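Local atomic coordinates of oxalate oxidase 1 (Hordeum vulgare, PDB entry 1FI2), a protein that oxidises oxalate with molecular oxygen to carbon dioxide and hydrogen peroxide at a manganese centre, releasing the peroxide in the plant apoplast, and also has superoxide dismutase activity. Residues A[101-106]-A[122-127]; A[10-15]-A[66-71]. One frame throughout, in Å; residues are numbered along the deposited sequence.

Oxalate oxidase 1 carries its manganese inside a cupin beta-jellyroll; of the two contacts, one borders the metal site and the other lies away from it. Interaction 1 (101-106 with 122-127) pairs two strands of one jellyroll sheet; the side chain of Val106 comes within about 8 Å of the metal and about 6 Å of the side chain of His137, a manganese ligand. Interaction 2 (10-15 with 66-71) ties the N-terminal region to the loop between strands 54-59 and 73-79. The centres of interaction 1 and interaction 2 are 32 Å apart and their nearest atoms about 20 Å, without touching. Both reach the same second subunit of the hexamer.

Interaction 1 of 2, residues A[101-106]-A[122-127]; sequences KGELLV and VVRAGE
Glu103 and Arg124 join in a salt bridge over one face of a beta hairpin: Arg124 NE lies 2.8 Å from Glu103 OE1, in a nearly straight bond (172°). The oxygen sits at the guanidinium edge, in its plane, and accepts on its anti lone pair; Arg124 NH2 adds a weak bond to the same oxygen. With carboxylate and guanidinium turned 47° apart, the contact rests on one oxygen rather than on a two-pronged pair. An extended chain from CG to NE carries the arginine tip across to Glu103, while Val122 CG1 lies over one guanidinium face, 3.5 Å above its plane and displaced toward the rim of the group.

Beneath, Leu104 and Val123 form an antiparallel hydrogen-bonded pair, with Leu104 N to Val123 O at 3.0 Å and Val123 N to Leu104 O at 2.7 Å. A water donates to Gly102 O and accepts from Ala125 N. Gly102 has a positive phi (87°), where a side chain would crowd the preceding carbonyl. Arg124 N is bound by Glu127 OE1 across a type II turn whose third residue, Gly126, also has positive phi.

On the other face Val106 CG2 meets Val123 CG2 at 3.6 Å, beta-branched side chains suiting an extended backbone. An alanine at Glu103 would probably leave the Arg124 guanidinium without its carboxylate mate and freer to turn.

The ion pair thus shares the more accessible face with Leu105 and Val122. Leu104, Val106 and Val123 are buried on the other: Leu104 and Val123 touch Val99 of the facing sheet, Phe38 of the second subunit packs on Val106 and Val123, and Val106 approaches the manganese ligands His137 and Glu95.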
loop_
_atom_site.group_PDB
_atom_site.type_symbol
_atom_site.label_atom_id
_atom_site.label_comp_id
_atom_site.label_asym_id
_atom_site.label_seq_id
_atom_site.Cartn_x
_atom_site.Cartn_y
_atom_site.Cartn_z
ATOM N N LYS A 101 32.670 -0.764 11.981
ATOM C CA LYS A 101 33.871 -0.993 12.782
ATOM C C LYS A 101 33.469 -1.355 14.208
ATOM O O LYS A 101 32.415 -0.929 14.681
ATOM C CB LYS A 101 34.798 0.210 12.742
ATOM C CG LYS A 101 34.578 1.311 13.757
ATOM C CD LYS A 101 35.534 2.475 13.533
ATOM C CE LYS A 101 36.986 2.109 13.742
ATOM N NZ LYS A 101 37.345 1.902 15.170
ATOM N N GLY A 102 34.299 -2.146 14.876
ATOM C CA GLY A 102 34.041 -2.529 16.255
ATOM C C GLY A 102 33.172 -3.766 16.395
ATOM O O GLY A 102 32.950 -4.528 15.459
ATOM N N GLU A 103 32.759 -4.024 17.634
ATOM C CA GLU A 103 31.972 -5.190 17.999
ATOM C C GLU A 103 30.702 -4.763 18.733
ATOM O O GLU A 103 30.784 -4.221 19.839
ATOM C CB GLU A 103 32.783 -6.125 18.902
ATOM C CG GLU A 103 34.130 -6.554 18.349
ATOM C CD GLU A 103 34.926 -7.419 19.301
ATOM O OE1 GLU A 103 34.905 -8.652 19.119
ATOM O OE2 GLU A 103 35.575 -6.870 20.213
ATOM N N LEU A 104 29.542 -4.989 18.124
ATOM C CA LEU A 104 28.288 -4.591 18.746
ATOM C C LEU A 104 27.350 -5.754 19.059
ATOM O O LEU A 104 26.995 -6.534 18.171
ATOM C CB LEU A 104 27.513 -3.629 17.835
ATOM C CG LEU A 104 28.063 -2.238 17.555
ATOM C CD1 LEU A 104 27.202 -1.543 16.503
ATOM C CD2 LEU A 104 28.112 -1.389 18.816
ATOM N N LEU A 105 26.899 -5.821 20.309
ATOM C CA LEU A 105 25.852 -6.771 20.680
ATOM C C LEU A 105 24.539 -6.142 20.192
ATOM O O LEU A 105 24.193 -5.027 20.590
ATOM C CB LEU A 105 25.777 -7.034 22.180
ATOM C CG LEU A 105 24.612 -7.924 22.636
ATOM C CD1 LEU A 105 24.838 -9.368 22.215
ATOM C CD2 LEU A 105 24.395 -7.818 24.137
ATOM N N VAL A 106 23.890 -6.801 19.251
ATOM C CA VAL A 106 22.641 -6.320 18.668
ATOM C C VAL A 106 21.513 -7.224 19.166
ATOM O O VAL A 106 21.610 -8.439 18.987
ATOM C CB VAL A 106 22.675 -6.366 17.131
ATOM C CG1 VAL A 106 21.349 -5.899 16.537
ATOM C CG2 VAL A 106 23.778 -5.451 16.600
ATOM N N VAL A 122 26.668 -10.862 18.626
ATOM C CA VAL A 122 27.755 -9.889 18.489
ATOM C C VAL A 122 28.015 -9.736 16.988
ATOM O O VAL A 122 28.299 -10.722 16.309
ATOM C CB VAL A 122 29.033 -10.299 19.226
ATOM C CG1 VAL A 122 30.150 -9.289 19.010
ATOM C CG2 VAL A 122 28.741 -10.454 20.717
ATOM N N VAL A 123 27.761 -8.546 16.462
ATOM C CA VAL A 123 27.898 -8.250 15.041
ATOM C C VAL A 123 29.172 -7.456 14.795
ATOM O O VAL A 123 29.423 -6.456 15.474
ATOM C CB VAL A 123 26.673 -7.469 14.530
ATOM C CG1 VAL A 123 26.752 -7.206 13.033
ATOM C CG2 VAL A 123 25.381 -8.213 14.848
ATOM N N ARG A 124 30.010 -7.914 13.862
ATOM C CA ARG A 124 31.286 -7.251 13.594
ATOM C C ARG A 124 31.371 -6.623 12.214
ATOM O O ARG A 124 30.400 -6.644 11.458
ATOM C CB ARG A 124 32.430 -8.255 13.834
ATOM C CG ARG A 124 32.483 -8.726 15.278
ATOM C CD ARG A 124 33.676 -9.593 15.627
ATOM N NE ARG A 124 33.600 -10.050 17.014
ATOM C CZ ARG A 124 32.925 -11.101 17.453
ATOM N NH1 ARG A 124 32.242 -11.871 16.614
ATOM N NH2 ARG A 124 32.924 -11.408 18.748
ATOM N N ALA A 125 32.509 -6.016 11.885
ATOM C CA ALA A 125 32.686 -5.317 10.619
ATOM C C ALA A 125 32.223 -6.096 9.398
ATOM O O ALA A 125 32.627 -7.228 9.147
ATOM C CB ALA A 125 34.152 -4.925 10.437
ATOM N N GLY A 126 31.339 -5.482 8.608
ATOM C CA GLY A 126 30.795 -6.071 7.404
ATOM C C GLY A 126 29.585 -6.969 7.608
ATOM O O GLY A 126 28.977 -7.407 6.626
ATOM N N GLU A 127 29.236 -7.263 8.852
ATOM C CA GLU A 127 28.095 -8.125 9.151
ATOM C C GLU A 127 26.830 -7.289 9.272
ATOM O O GLU A 127 26.890 -6.121 9.666
ATOM C CB GLU A 127 28.382 -8.942 10.408
ATOM C CG GLU A 127 29.683 -9.741 10.306
ATOM C CD GLU A 127 29.804 -10.755 11.427
ATOM O OE1 GLU A 127 29.615 -10.388 12.602
ATOM O OE2 GLU A 127 30.080 -11.941 11.137
HETATM O O HOH W 1 34.839 -5.592 13.666
#

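Interaction 2 of 2, residues A[10-15]-A[66-71]; sequences CVADLD and GTNTLG
Cys10 meets Asn68 through its backbone: the carbonyl O of Cys10 accepts a hydrogen bond from Asn68 ND2 at 3.0 Å (N-H...O angle 149°). The oxygen lies close to the asparagine amide plane, whereas the donor is tilted 30° from the carbonyl plane. With CG anti to its own backbone N (chi1 -166°), Asn68 directs its amide at this carbonyl. ND2 also donates to His24 O, and OD1 accepts from Gln156 NE2, so both ends of a buried amide find partners, a task asparagine suits.

Cys10 N donates to a water 2.9 Å away, which in turn donates to Gly66 O and Asn68 O and so bridges the two segments. Cys10 CB rests 3.8 Å from Thr69 CG2, and its sulfur is joined to Cys26 in a disulfide. Thr69 OG1 donates to Asn68 O at 2.6 Å, and Cys10 CB lies against this hydroxyl as well as the methyl.

At Val11, CB points away from 66-71, but CG1 still comes 3.9 Å from Gly66 N; glycine presents bare backbone there. Ala12 follows, its CB touching Asn68 CB at 3.8 Å, a small methyl beside the stem of the amide. After Ala12 the chain leaves 66-71.

In 66-71, residues Thr67 to Leu70 form a type II turn with Thr69 in its third position at positive phi. The pattern is that of an irregular N-terminal segment fastened to the loop between strands 54-59 and 73-79 of this cupin fold by a side-chain amide, a bridging water and small apolar contacts, next to the Cys10-Cys26 disulfide of this germin.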
loop_
_atom_site.group_PDB
_atom_site.type_symbol
_atom_site.label_atom_id
_atom_site.label_comp_id
_atom_site.label_asym_id
_atom_site.label_seq_id
_atom_site.Cartn_x
_atom_site.Cartn_y
_atom_site.Cartn_z
ATOM N N CYS A 10 10.689 14.827 -5.809
ATOM C CA CYS A 10 9.833 15.773 -5.082
ATOM C C CYS A 10 10.574 16.206 -3.819
ATOM O O CYS A 10 10.296 15.713 -2.724
ATOM C CB CYS A 10 8.513 15.085 -4.756
ATOM S SG CYS A 10 7.007 16.074 -4.766
ATOM N N VAL A 11 11.608 17.030 -3.996
ATOM C CA VAL A 11 12.436 17.441 -2.862
ATOM C C VAL A 11 11.594 18.189 -1.837
ATOM O O VAL A 11 10.892 19.135 -2.182
ATOM C CB VAL A 11 13.631 18.295 -3.307
ATOM C CG1 VAL A 11 14.605 18.541 -2.161
ATOM C CG2 VAL A 11 14.355 17.629 -4.472
ATOM N N ALA A 12 11.716 17.794 -0.574
ATOM C CA ALA A 12 10.936 18.402 0.489
ATOM C C ALA A 12 11.192 19.891 0.678
ATOM O O ALA A 12 12.342 20.342 0.715
ATOM C CB ALA A 12 11.234 17.691 1.813
ATOM N N ASP A 13 10.111 20.649 0.806
ATOM C CA ASP A 13 10.204 22.085 1.079
ATOM C C ASP A 13 10.107 22.166 2.608
ATOM O O ASP A 13 9.033 21.912 3.151
ATOM C CB ASP A 13 9.108 22.879 0.396
ATOM C CG ASP A 13 9.069 24.352 0.749
ATOM O OD1 ASP A 13 8.180 25.058 0.224
ATOM O OD2 ASP A 13 9.900 24.816 1.555
ATOM N N LEU A 14 11.222 22.457 3.264
ATOM C CA LEU A 14 11.255 22.461 4.722
ATOM C C LEU A 14 11.106 23.827 5.365
ATOM O O LEU A 14 11.302 23.920 6.588
ATOM C CB LEU A 14 12.560 21.808 5.202
ATOM C CG LEU A 14 12.756 20.331 4.842
ATOM C CD1 LEU A 14 14.148 19.870 5.249
ATOM C CD2 LEU A 14 11.693 19.461 5.492
ATOM N N ASP A 15 10.717 24.852 4.607
ATOM C CA ASP A 15 10.602 26.162 5.286
ATOM C C ASP A 15 9.444 26.088 6.265
ATOM O O ASP A 15 8.440 25.394 6.096
ATOM C CB ASP A 15 10.644 27.294 4.291
ATOM C CG ASP A 15 10.910 28.646 4.936
ATOM O OD1 ASP A 15 9.897 29.246 5.370
ATOM O OD2 ASP A 15 12.032 29.156 5.038
ATOM N N GLY A 66 15.857 15.342 -0.292
ATOM C CA GLY A 66 15.706 14.603 -1.529
ATOM C C GLY A 66 15.112 13.211 -1.353
ATOM O O GLY A 66 14.666 12.611 -2.335
ATOM N N THR A 67 15.029 12.688 -0.132
ATOM C CA THR A 67 14.391 11.414 0.143
ATOM C C THR A 67 12.867 11.510 0.138
ATOM O O THR A 67 12.193 10.475 0.060
ATOM C CB THR A 67 14.804 10.818 1.507
ATOM O OG1 THR A 67 14.413 11.695 2.573
ATOM C CG2 THR A 67 16.308 10.607 1.569
ATOM N N ASN A 68 12.314 12.711 0.240
ATOM C CA ASN A 68 10.861 12.883 0.259
ATOM C C ASN A 68 10.203 12.110 -0.867
ATOM O O ASN A 68 10.584 12.192 -2.036
ATOM C CB ASN A 68 10.524 14.371 0.160
ATOM C CG ASN A 68 9.092 14.717 0.491
ATOM O OD1 ASN A 68 8.506 14.212 1.448
ATOM N ND2 ASN A 68 8.500 15.604 -0.306
ATOM N N THR A 69 9.176 11.339 -0.552
ATOM C CA THR A 69 8.371 10.490 -1.390
ATOM C C THR A 69 9.051 9.207 -1.877
ATOM O O THR A 69 8.358 8.352 -2.450
ATOM C CB THR A 69 7.764 11.139 -2.658
ATOM O OG1 THR A 69 8.789 11.318 -3.650
ATOM C CG2 THR A 69 7.058 12.450 -2.379
ATOM N N LEU A 70 10.341 9.012 -1.644
ATOM C CA LEU A 70 11.073 7.875 -2.173
ATOM C C LEU A 70 11.060 6.631 -1.306
ATOM O O LEU A 70 11.516 5.566 -1.731
ATOM C CB LEU A 70 12.515 8.294 -2.498
ATOM C CG LEU A 70 12.671 9.462 -3.480
ATOM C CD1 LEU A 70 14.148 9.683 -3.779
ATOM C CD2 LEU A 70 11.889 9.231 -4.766
ATOM N N GLY A 71 10.513 6.733 -0.103
ATOM C CA GLY A 71 10.341 5.635 0.807
ATOM C C GLY A 71 11.575 5.146 1.516
ATOM O O GLY A 71 11.558 3.994 1.936
HETATM O O HOH W 2 12.472 13.484 -3.884
#